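Local coordinates for protein 6-phosphogluconate dehydratase (Shewanella oneidensis, PDB 2GP4) that probably catalyses the dehydration of 6-phosphogluconate to 2-keto-3-deoxy-6-phosphogluconate with the help of an iron-sulfur cluster, which is absent from this apo structure, at residues A[185-195]-A[288-299]; A[272-280]-A[405-414]. All blocks are in the same frame, centred on the assembly; numbering follows the deposited sequence.

Interaction 1 (A[185-195]-A[288-299]); sequences ALSFGHLPMLF and LTELGTQYSPIG
A buried, mainly backbone hydrogen-bonded contact joins the turns after helix 179-186 to the start of helix 298-301, in the N-terminal region: the consecutive carbonyls of G189, H190 and L191 are gripped by G299, Y295 and I298. I298 N gives a nearly straight bond to L191 O (3.0 Å, 175°), and G299 N bonds to G189 O at 2.9 Å, on a lone pair in the carbonyl plane. From the residue between these two acceptors, H190 O takes the hydroxyl of Y295 (OH to O 2.6 Å), in the plane of the phenol ring at its edge. P297 CD and E290 CG sandwich that ring.

Apolar packing accompanies these bonds. The chi1 of I298 (-167°) sets CG1 anti to its backbone N and sends CD1 toward M193 CB (4.0 Å) and the F195 ring, while CG2 stays over G189 CA. P192 CB rests on L288 CB (3.7 Å), and L194 crosses L288 at about a right angle. With P297 as N-cap, the amides of I298 and G299 belong to the helix's first turn, which has no carbonyls of its own for them; the loop after helix 179-186 supplies acceptors, L191 O and G189 O.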
loop_
_atom_site.group_PDB
_atom_site.type_symbol
_atom_site.label_atom_id
_atom_site.label_comp_id
_atom_site.label_asym_id
_atom_site.label_seq_id
_atom_site.Cartn_x
_atom_site.Cartn_y
_atom_site.Cartn_z
ATOM N N ALA A 185 -2.005 -13.467 9.460
ATOM C CA ALA A 185 -2.997 -14.429 8.996
ATOM C C ALA A 185 -2.384 -15.478 8.065
ATOM O O ALA A 185 -2.714 -16.660 8.163
ATOM C CB ALA A 185 -4.138 -13.722 8.307
ATOM N N LEU A 186 -1.489 -15.053 7.174
ATOM C CA LEU A 186 -0.861 -15.990 6.238
ATOM C C LEU A 186 0.031 -17.047 6.908
ATOM O O LEU A 186 0.342 -18.073 6.297
ATOM C CB LEU A 186 -0.127 -15.246 5.118
ATOM C CG LEU A 186 -1.042 -14.420 4.203
ATOM C CD1 LEU A 186 -0.242 -13.355 3.456
ATOM C CD2 LEU A 186 -1.854 -15.300 3.239
ATOM N N SER A 187 0.421 -16.811 8.160
ATOM C CA SER A 187 1.060 -17.851 8.968
ATOM C C SER A 187 0.100 -19.011 9.232
ATOM O O SER A 187 0.525 -20.141 9.461
ATOM C CB SER A 187 1.573 -17.287 10.293
ATOM O OG SER A 187 2.923 -16.884 10.179
ATOM N N PHE A 188 -1.196 -18.709 9.202
ATOM C CA PHE A 188 -2.241 -19.705 9.399
ATOM C C PHE A 188 -3.043 -19.826 8.113
ATOM O O PHE A 188 -4.271 -19.909 8.129
ATOM C CB PHE A 188 -3.111 -19.315 10.594
ATOM C CG PHE A 188 -2.371 -19.353 11.904
ATOM C CD1 PHE A 188 -1.492 -18.330 12.256
ATOM C CD2 PHE A 188 -2.525 -20.430 12.770
ATOM C CE1 PHE A 188 -0.793 -18.372 13.452
ATOM C CE2 PHE A 188 -1.828 -20.479 13.973
ATOM C CZ PHE A 188 -0.964 -19.445 14.316
ATOM N N GLY A 189 -2.307 -19.851 7.001
ATOM C CA GLY A 189 -2.866 -19.794 5.661
ATOM C C GLY A 189 -3.816 -20.903 5.265
ATOM O O GLY A 189 -4.514 -20.781 4.260
ATOM N N HIS A 190 -3.836 -21.977 6.053
ATOM C CA HIS A 190 -4.717 -23.139 5.818
ATOM C C HIS A 190 -6.164 -22.875 6.251
ATOM O O HIS A 190 -7.086 -23.566 5.824
ATOM C CB HIS A 190 -4.160 -24.384 6.524
ATOM C CG HIS A 190 -4.002 -24.217 8.004
ATOM N ND1 HIS A 190 -4.650 -25.023 8.917
ATOM C CD2 HIS A 190 -3.291 -23.321 8.730
ATOM C CE1 HIS A 190 -4.337 -24.636 10.141
ATOM N NE2 HIS A 190 -3.518 -23.603 10.055
ATOM N N LEU A 191 -6.358 -21.870 7.098
ATOM C CA LEU A 191 -7.695 -21.494 7.547
ATOM C C LEU A 191 -8.350 -20.540 6.547
ATOM O O LEU A 191 -7.670 -19.697 5.964
ATOM C CB LEU A 191 -7.638 -20.832 8.931
ATOM C CG LEU A 191 -6.943 -21.528 10.110
ATOM C CD1 LEU A 191 -7.060 -20.668 11.360
ATOM C CD2 LEU A 191 -7.498 -22.933 10.374
ATOM N N PRO A 192 -9.673 -20.689 6.324
ATOM C CA PRO A 192 -10.417 -19.655 5.612
ATOM C C PRO A 192 -10.628 -18.450 6.519
ATOM O O PRO A 192 -10.839 -18.613 7.730
ATOM C CB PRO A 192 -11.762 -20.322 5.323
ATOM C CG PRO A 192 -11.914 -21.343 6.395
ATOM C CD PRO A 192 -10.531 -21.831 6.695
HETATM N N MSE A 193 -10.554 -17.255 5.940
HETATM C CA MSE A 193 -10.742 -16.028 6.699
HETATM C C MSE A 193 -11.362 -14.941 5.847
HETATM O O MSE A 193 -11.209 -14.931 4.624
HETATM C CB MSE A 193 -9.415 -15.532 7.276
HETATM C CG MSE A 193 -8.811 -16.437 8.337
HETATM SE SE MSE A 193 -7.108 -15.742 8.909
HETATM C CE MSE A 193 -6.381 -17.301 9.804
ATOM N N LEU A 194 -12.074 -14.035 6.511
ATOM C CA LEU A 194 -12.620 -12.848 5.875
ATOM C C LEU A 194 -12.278 -11.627 6.702
ATOM O O LEU A 194 -12.334 -11.672 7.936
ATOM C CB LEU A 194 -14.143 -12.945 5.749
ATOM C CG LEU A 194 -14.746 -13.647 4.534
ATOM C CD1 LEU A 194 -14.636 -15.165 4.632
ATOM C CD2 LEU A 194 -16.196 -13.230 4.390
ATOM N N PHE A 195 -11.919 -10.545 6.016
ATOM C CA PHE A 195 -11.806 -9.240 6.647
ATOM C C PHE A 195 -13.202 -8.626 6.776
ATOM O O PHE A 195 -14.014 -8.705 5.849
ATOM C CB PHE A 195 -10.882 -8.326 5.841
ATOM C CG PHE A 195 -9.413 -8.574 6.084
ATOM C CD1 PHE A 195 -8.744 -9.599 5.421
ATOM C CD2 PHE A 195 -8.696 -7.771 6.974
ATOM C CE1 PHE A 195 -7.386 -9.824 5.639
ATOM C CE2 PHE A 195 -7.336 -7.989 7.196
ATOM C CZ PHE A 195 -6.681 -9.017 6.529
ATOM N N LEU A 288 -16.755 -21.708 4.057
ATOM C CA LEU A 288 -15.442 -21.771 3.416
ATOM C C LEU A 288 -14.482 -22.714 4.136
ATOM O O LEU A 288 -13.319 -22.860 3.745
ATOM C CB LEU A 288 -14.850 -20.364 3.302
ATOM C CG LEU A 288 -15.042 -19.581 1.996
ATOM C CD1 LEU A 288 -16.455 -19.677 1.415
ATOM C CD2 LEU A 288 -14.631 -18.131 2.203
ATOM N N THR A 289 -14.998 -23.359 5.178
ATOM C CA THR A 289 -14.275 -24.325 6.002
ATOM C C THR A 289 -13.773 -25.535 5.198
ATOM O O THR A 289 -14.283 -25.822 4.115
ATOM C CB THR A 289 -15.180 -24.753 7.193
ATOM O OG1 THR A 289 -15.240 -23.680 8.141
ATOM C CG2 THR A 289 -14.674 -26.008 7.897
ATOM N N GLU A 290 -12.770 -26.230 5.735
ATOM C CA GLU A 290 -12.191 -27.420 5.097
ATOM C C GLU A 290 -13.179 -28.590 4.957
ATOM O O GLU A 290 -12.916 -29.541 4.215
ATOM C CB GLU A 290 -10.927 -27.871 5.843
ATOM C CG GLU A 290 -9.955 -28.695 4.993
ATOM C CD GLU A 290 -9.013 -29.565 5.815
ATOM O OE1 GLU A 290 -8.578 -29.132 6.906
ATOM O OE2 GLU A 290 -8.697 -30.685 5.359
ATOM N N LEU A 291 -14.314 -28.495 5.654
ATOM C CA LEU A 291 -15.360 -29.527 5.653
ATOM C C LEU A 291 -15.765 -29.969 4.243
ATOM O O LEU A 291 -16.144 -31.127 4.031
ATOM C CB LEU A 291 -16.593 -29.056 6.453
ATOM C CG LEU A 291 -17.871 -28.510 5.779
ATOM C CD1 LEU A 291 -19.064 -28.574 6.732
ATOM C CD2 LEU A 291 -17.698 -27.096 5.224
ATOM N N GLY A 292 -15.688 -29.042 3.290
ATOM C CA GLY A 292 -15.987 -29.336 1.894
ATOM C C GLY A 292 -16.952 -28.358 1.255
ATOM O O GLY A 292 -17.459 -27.451 1.914
ATOM N N THR A 293 -17.215 -28.589 -0.033
ATOM C CA THR A 293 -18.017 -27.727 -0.927
ATOM C C THR A 293 -17.233 -26.523 -1.446
ATOM O O THR A 293 -17.060 -26.385 -2.658
ATOM C CB THR A 293 -19.435 -27.311 -0.381
ATOM O OG1 THR A 293 -19.308 -26.471 0.777
ATOM C CG2 THR A 293 -20.288 -28.537 -0.060
ATOM N N GLN A 294 -16.750 -25.670 -0.545
ATOM C CA GLN A 294 -16.112 -24.419 -0.956
ATOM C C GLN A 294 -14.900 -24.033 -0.086
ATOM O O GLN A 294 -14.772 -22.883 0.339
ATOM C CB GLN A 294 -17.159 -23.301 -0.970
ATOM C CG GLN A 294 -16.913 -22.198 -1.998
ATOM C CD GLN A 294 -18.045 -21.175 -2.055
ATOM O OE1 GLN A 294 -19.185 -21.457 -1.677
ATOM N NE2 GLN A 294 -17.729 -19.982 -2.530
ATOM N N TYR A 295 -14.010 -24.994 0.165
ATOM C CA TYR A 295 -12.785 -24.739 0.935
ATOM C C TYR A 295 -11.899 -23.677 0.280
ATOM O O TYR A 295 -11.340 -23.892 -0.800
ATOM C CB TYR A 295 -11.996 -26.037 1.170
ATOM C CG TYR A 295 -10.687 -25.870 1.928
ATOM C CD1 TYR A 295 -10.618 -25.105 3.100
ATOM C CD2 TYR A 295 -9.519 -26.497 1.481
ATOM C CE1 TYR A 295 -9.423 -24.964 3.799
ATOM C CE2 TYR A 295 -8.318 -26.365 2.174
ATOM C CZ TYR A 295 -8.275 -25.596 3.332
ATOM O OH TYR A 295 -7.090 -25.460 4.021
ATOM N N SER A 296 -11.781 -22.540 0.960
ATOM C CA SER A 296 -11.044 -21.386 0.456
ATOM C C SER A 296 -10.077 -20.826 1.509
ATOM O O SER A 296 -10.367 -19.806 2.142
ATOM C CB SER A 296 -12.020 -20.299 -0.008
ATOM O OG SER A 296 -12.889 -20.786 -1.019
ATOM N N PRO A 297 -8.917 -21.488 1.690
ATOM C CA PRO A 297 -7.933 -21.025 2.667
ATOM C C PRO A 297 -7.290 -19.697 2.244
ATOM O O PRO A 297 -7.014 -19.492 1.060
ATOM C CB PRO A 297 -6.901 -22.161 2.692
ATOM C CG PRO A 297 -7.033 -22.830 1.392
ATOM C CD PRO A 297 -8.465 -22.699 0.984
ATOM N N ILE A 298 -7.070 -18.805 3.205
ATOM C CA ILE A 298 -6.525 -17.471 2.906
ATOM C C ILE A 298 -5.183 -17.509 2.162
ATOM O O ILE A 298 -4.926 -16.661 1.307
ATOM C CB ILE A 298 -6.446 -16.553 4.165
ATOM C CG1 ILE A 298 -6.179 -15.097 3.746
ATOM C CG2 ILE A 298 -5.405 -17.063 5.152
ATOM C CD1 ILE A 298 -6.696 -14.050 4.716
ATOM N N GLY A 299 -4.353 -18.503 2.478
ATOM C CA GLY A 299 -3.056 -18.674 1.831
ATOM C C GLY A 299 -3.147 -19.078 0.370
ATOM O O GLY A 299 -2.141 -19.067 -0.344
HETATM O O HOH W 1 -9.818 -16.655 3.273
#

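Interaction 2 (A[272-280]-A[405-414]); sequences PLREALNKM and PKLLDGELRW
L273, A276, L277 and M280 form one flank of helix 272-287, and they pack on the leucines, proline and tryptophan of the hairpin formed by strands 403-408 and 411-416. Apolar contacts carry the whole interface. L412 stands at its middle: CD1 meets L273 CD1 at 3.7 Å, the two side chains crossing at about a right angle, and also touches L277 CD2, while CD2 turns to M280 CB (3.8 Å) and the carbonyl oxygen of A276. L407 reaches the first turn of the helix. Its chi1 of -166° holds CG opposite the backbone N, from where CD2 lies against the backbone of P272 and CD1 comes to 4.1 Å from A276 CB. L273 CD1 also touches L407 CB, in a direction roughly perpendicular to that of L412 CD1.

The aromatic contacts gather at the other end of the patch. L277 CD2 approaches W414 CZ2 at 3.7 Å, slanting in on the six-membered ring, and M280 CG meets CH2 of the same indole at its edge (3.9 Å). P405 CB sits 3.6 Å above one indole face, toward its rim, and also touches L277 CD2.

Polar bonds lie within each partner or go to other parts of the chain. The strands are joined by reciprocal backbone bonds between K406 and R413 and between L408 and E411, closed by a type I' turn through D409 and G410. On the helix, K279 NZ and E275 OE2 form a salt bridge at 3.4 Å, with a weak hydrogen bond.

The helix segment runs steeply across both strands, at 114° to 405-408 and 77° to 411-414. W414 NE1 bonds to P262 O and K406 NZ to L228 O, while the backbone of L407 is bonded to E229, so the hairpin is also tied to helix 223-229 and to the loop at P262.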
loop_
_atom_site.group_PDB
_atom_site.type_symbol
_atom_site.label_atom_id
_atom_site.label_comp_id
_atom_site.label_asym_id
_atom_site.label_seq_id
_atom_site.Cartn_x
_atom_site.Cartn_y
_atom_site.Cartn_z
ATOM N N PRO A 272 -27.972 -0.234 9.116
ATOM C CA PRO A 272 -28.470 -1.610 9.218
ATOM C C PRO A 272 -27.944 -2.547 8.123
ATOM O O PRO A 272 -27.966 -3.763 8.308
ATOM C CB PRO A 272 -29.994 -1.453 9.121
ATOM C CG PRO A 272 -30.215 -0.123 8.507
ATOM C CD PRO A 272 -29.071 0.735 8.940
ATOM N N LEU A 273 -27.483 -1.995 7.000
ATOM C CA LEU A 273 -26.806 -2.798 5.980
ATOM C C LEU A 273 -25.473 -3.327 6.511
ATOM O O LEU A 273 -25.148 -4.503 6.324
ATOM C CB LEU A 273 -26.589 -2.006 4.683
ATOM C CG LEU A 273 -25.830 -2.714 3.548
ATOM C CD1 LEU A 273 -26.571 -3.953 3.055
ATOM C CD2 LEU A 273 -25.553 -1.767 2.396
ATOM N N ARG A 274 -24.716 -2.449 7.170
ATOM C CA ARG A 274 -23.485 -2.831 7.857
ATOM C C ARG A 274 -23.743 -3.958 8.858
ATOM O O ARG A 274 -22.942 -4.886 8.966
ATOM C CB ARG A 274 -22.831 -1.610 8.532
ATOM C CG ARG A 274 -21.749 -1.911 9.575
ATOM C CD ARG A 274 -20.498 -2.559 8.992
ATOM N NE ARG A 274 -19.760 -1.670 8.099
ATOM C CZ ARG A 274 -19.509 -1.923 6.818
ATOM N NH1 ARG A 274 -19.925 -3.050 6.253
ATOM N NH2 ARG A 274 -18.826 -1.047 6.095
ATOM N N GLU A 275 -24.869 -3.897 9.567
ATOM C CA GLU A 275 -25.220 -4.981 10.477
ATOM C C GLU A 275 -25.424 -6.287 9.715
ATOM O O GLU A 275 -24.924 -7.327 10.132
ATOM C CB GLU A 275 -26.443 -4.649 11.340
ATOM C CG GLU A 275 -26.507 -5.511 12.606
ATOM C CD GLU A 275 -27.689 -5.201 13.513
ATOM O OE1 GLU A 275 -27.905 -4.014 13.850
ATOM O OE2 GLU A 275 -28.392 -6.159 13.902
ATOM N N ALA A 276 -26.136 -6.220 8.591
ATOM C CA ALA A 276 -26.372 -7.391 7.743
ATOM C C ALA A 276 -25.082 -7.966 7.140
ATOM O O ALA A 276 -24.924 -9.185 7.061
ATOM C CB ALA A 276 -27.384 -7.063 6.649
ATOM N N LEU A 277 -24.168 -7.087 6.727
ATOM C CA LEU A 277 -22.878 -7.500 6.166
ATOM C C LEU A 277 -21.958 -8.160 7.190
ATOM O O LEU A 277 -21.144 -9.011 6.830
ATOM C CB LEU A 277 -22.164 -6.323 5.503
ATOM C CG LEU A 277 -22.753 -5.765 4.204
ATOM C CD1 LEU A 277 -21.963 -4.549 3.766
ATOM C CD2 LEU A 277 -22.793 -6.808 3.092
ATOM N N ASN A 278 -22.087 -7.766 8.456
ATOM C CA ASN A 278 -21.375 -8.425 9.548
ATOM C C ASN A 278 -21.893 -9.841 9.757
ATOM O O ASN A 278 -21.126 -10.750 10.082
ATOM C CB ASN A 278 -21.495 -7.627 10.852
ATOM C CG ASN A 278 -20.803 -6.267 10.785
ATOM O OD1 ASN A 278 -19.852 -6.062 10.022
ATOM N ND2 ASN A 278 -21.283 -5.331 11.592
ATOM N N LYS A 279 -23.198 -10.018 9.558
ATOM C CA LYS A 279 -23.834 -11.321 9.716
ATOM C C LYS A 279 -23.437 -12.247 8.572
ATOM O O LYS A 279 -23.168 -13.432 8.787
ATOM C CB LYS A 279 -25.361 -11.188 9.770
ATOM C CG LYS A 279 -25.898 -10.049 10.636
ATOM C CD LYS A 279 -25.901 -10.383 12.122
ATOM C CE LYS A 279 -26.660 -9.332 12.924
ATOM N NZ LYS A 279 -28.101 -9.257 12.534
HETATM N N MSE A 280 -23.402 -11.699 7.359
HETATM C CA MSE A 280 -23.044 -12.470 6.173
HETATM C C MSE A 280 -21.588 -12.927 6.232
HETATM O O MSE A 280 -21.274 -14.061 5.872
HETATM C CB MSE A 280 -23.305 -11.660 4.902
HETATM C CG MSE A 280 -23.186 -12.466 3.623
HETATM SE SE MSE A 280 -24.563 -13.835 3.528
HETATM C CE MSE A 280 -23.673 -15.110 2.344
ATOM N N PRO A 405 -23.705 -4.511 -2.520
ATOM C CA PRO A 405 -24.683 -4.955 -1.533
ATOM C C PRO A 405 -25.798 -3.938 -1.315
ATOM O O PRO A 405 -25.565 -2.732 -1.350
ATOM C CB PRO A 405 -23.849 -5.125 -0.262
ATOM C CG PRO A 405 -22.695 -4.194 -0.435
ATOM C CD PRO A 405 -22.431 -4.100 -1.898
ATOM N N LYS A 406 -27.004 -4.446 -1.103
ATOM C CA LYS A 406 -28.178 -3.626 -0.847
ATOM C C LYS A 406 -29.020 -4.298 0.216
ATOM O O LYS A 406 -29.058 -5.524 0.297
ATOM C CB LYS A 406 -29.020 -3.453 -2.121
ATOM C CG LYS A 406 -28.363 -2.655 -3.242
ATOM C CD LYS A 406 -28.506 -1.158 -3.045
ATOM C CE LYS A 406 -28.030 -0.413 -4.278
ATOM N NZ LYS A 406 -27.678 0.992 -3.964
ATOM N N LEU A 407 -29.697 -3.493 1.025
ATOM C CA LEU A 407 -30.658 -4.015 1.978
ATOM C C LEU A 407 -32.065 -3.632 1.518
ATOM O O LEU A 407 -32.584 -2.570 1.872
ATOM C CB LEU A 407 -30.352 -3.500 3.387
ATOM C CG LEU A 407 -31.037 -4.167 4.581
ATOM C CD1 LEU A 407 -30.680 -5.644 4.696
ATOM C CD2 LEU A 407 -30.671 -3.423 5.860
ATOM N N LEU A 408 -32.664 -4.507 0.713
ATOM C CA LEU A 408 -33.959 -4.239 0.087
ATOM C C LEU A 408 -35.077 -5.012 0.779
ATOM O O LEU A 408 -35.050 -6.241 0.835
ATOM C CB LEU A 408 -33.925 -4.581 -1.407
ATOM C CG LEU A 408 -32.770 -4.049 -2.271
ATOM C CD1 LEU A 408 -32.770 -4.703 -3.647
ATOM C CD2 LEU A 408 -32.810 -2.543 -2.410
ATOM N N ASP A 409 -36.059 -4.276 1.298
ATOM C CA ASP A 409 -37.135 -4.846 2.123
ATOM C C ASP A 409 -36.588 -5.721 3.262
ATOM O O ASP A 409 -37.132 -6.788 3.566
ATOM C CB ASP A 409 -38.152 -5.607 1.260
ATOM C CG ASP A 409 -38.940 -4.689 0.338
ATOM O OD1 ASP A 409 -39.472 -3.664 0.817
ATOM O OD2 ASP A 409 -39.032 -4.996 -0.867
ATOM N N GLY A 410 -35.498 -5.251 3.871
ATOM C CA GLY A 410 -34.854 -5.941 4.983
ATOM C C GLY A 410 -33.983 -7.113 4.566
ATOM O O GLY A 410 -33.334 -7.735 5.406
ATOM N N GLU A 411 -33.958 -7.410 3.270
ATOM C CA GLU A 411 -33.218 -8.558 2.748
ATOM C C GLU A 411 -31.918 -8.129 2.061
ATOM O O GLU A 411 -31.921 -7.281 1.169
ATOM C CB GLU A 411 -34.103 -9.372 1.794
ATOM C CG GLU A 411 -33.447 -10.624 1.232
ATOM C CD GLU A 411 -34.332 -11.377 0.244
ATOM O OE1 GLU A 411 -35.561 -11.138 0.225
ATOM O OE2 GLU A 411 -33.793 -12.215 -0.514
ATOM N N LEU A 412 -30.812 -8.730 2.488
ATOM C CA LEU A 412 -29.506 -8.432 1.925
ATOM C C LEU A 412 -29.343 -9.063 0.542
ATOM O O LEU A 412 -29.368 -10.286 0.407
ATOM C CB LEU A 412 -28.397 -8.898 2.873
ATOM C CG LEU A 412 -26.943 -8.899 2.382
ATOM C CD1 LEU A 412 -26.466 -7.502 2.002
ATOM C CD2 LEU A 412 -26.035 -9.516 3.445
ATOM N N ARG A 413 -29.182 -8.216 -0.475
ATOM C CA ARG A 413 -29.005 -8.671 -1.851
ATOM C C ARG A 413 -27.810 -7.994 -2.503
ATOM O O ARG A 413 -27.478 -6.851 -2.179
ATOM C CB ARG A 413 -30.239 -8.358 -2.699
ATOM C CG ARG A 413 -31.579 -8.735 -2.092
ATOM C CD ARG A 413 -32.689 -8.430 -3.075
ATOM N NE ARG A 413 -32.641 -9.333 -4.219
ATOM C CZ ARG A 413 -33.487 -10.336 -4.417
ATOM N NH1 ARG A 413 -34.469 -10.568 -3.555
ATOM N NH2 ARG A 413 -33.350 -11.107 -5.484
ATOM N N TRP A 414 -27.176 -8.702 -3.432
ATOM C CA TRP A 414 -26.145 -8.105 -4.275
ATOM C C TRP A 414 -26.716 -7.789 -5.660
ATOM O O TRP A 414 -27.363 -8.630 -6.285
ATOM C CB TRP A 414 -24.905 -9.000 -4.344
ATOM C CG TRP A 414 -23.901 -8.694 -3.249
ATOM C CD1 TRP A 414 -22.841 -7.832 -3.330
ATOM C CD2 TRP A 414 -23.874 -9.233 -1.920
ATOM N NE1 TRP A 414 -22.158 -7.804 -2.141
ATOM C CE2 TRP A 414 -22.766 -8.654 -1.257
ATOM C CE3 TRP A 414 -24.679 -10.146 -1.222
ATOM C CZ2 TRP A 414 -22.439 -8.959 0.075
ATOM C CZ3 TRP A 414 -24.355 -10.451 0.105
ATOM C CH2 TRP A 414 -23.242 -9.857 0.737
#

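In the fold
From the N terminus, the chain first passes 185-195, leaving helix 179-186 for strand 193-195, then makes helix 272-287, whose opening turns enter interaction 2. The same helix runs straight into the 288-299 loop, which returns to 185-195 and closes interaction 1 across 92 intervening residues. Only much later does the hairpin at 405-414 arrive to complete interaction 2, after 124 residues rich in helix. The two closures therefore cross, with helix 272-287 as the physical bridge: its N-terminal turns pack on the hairpin, and its C-terminal end leads to the edge of the small sheet containing strand 193-195. Their centres are about 23 Å apart.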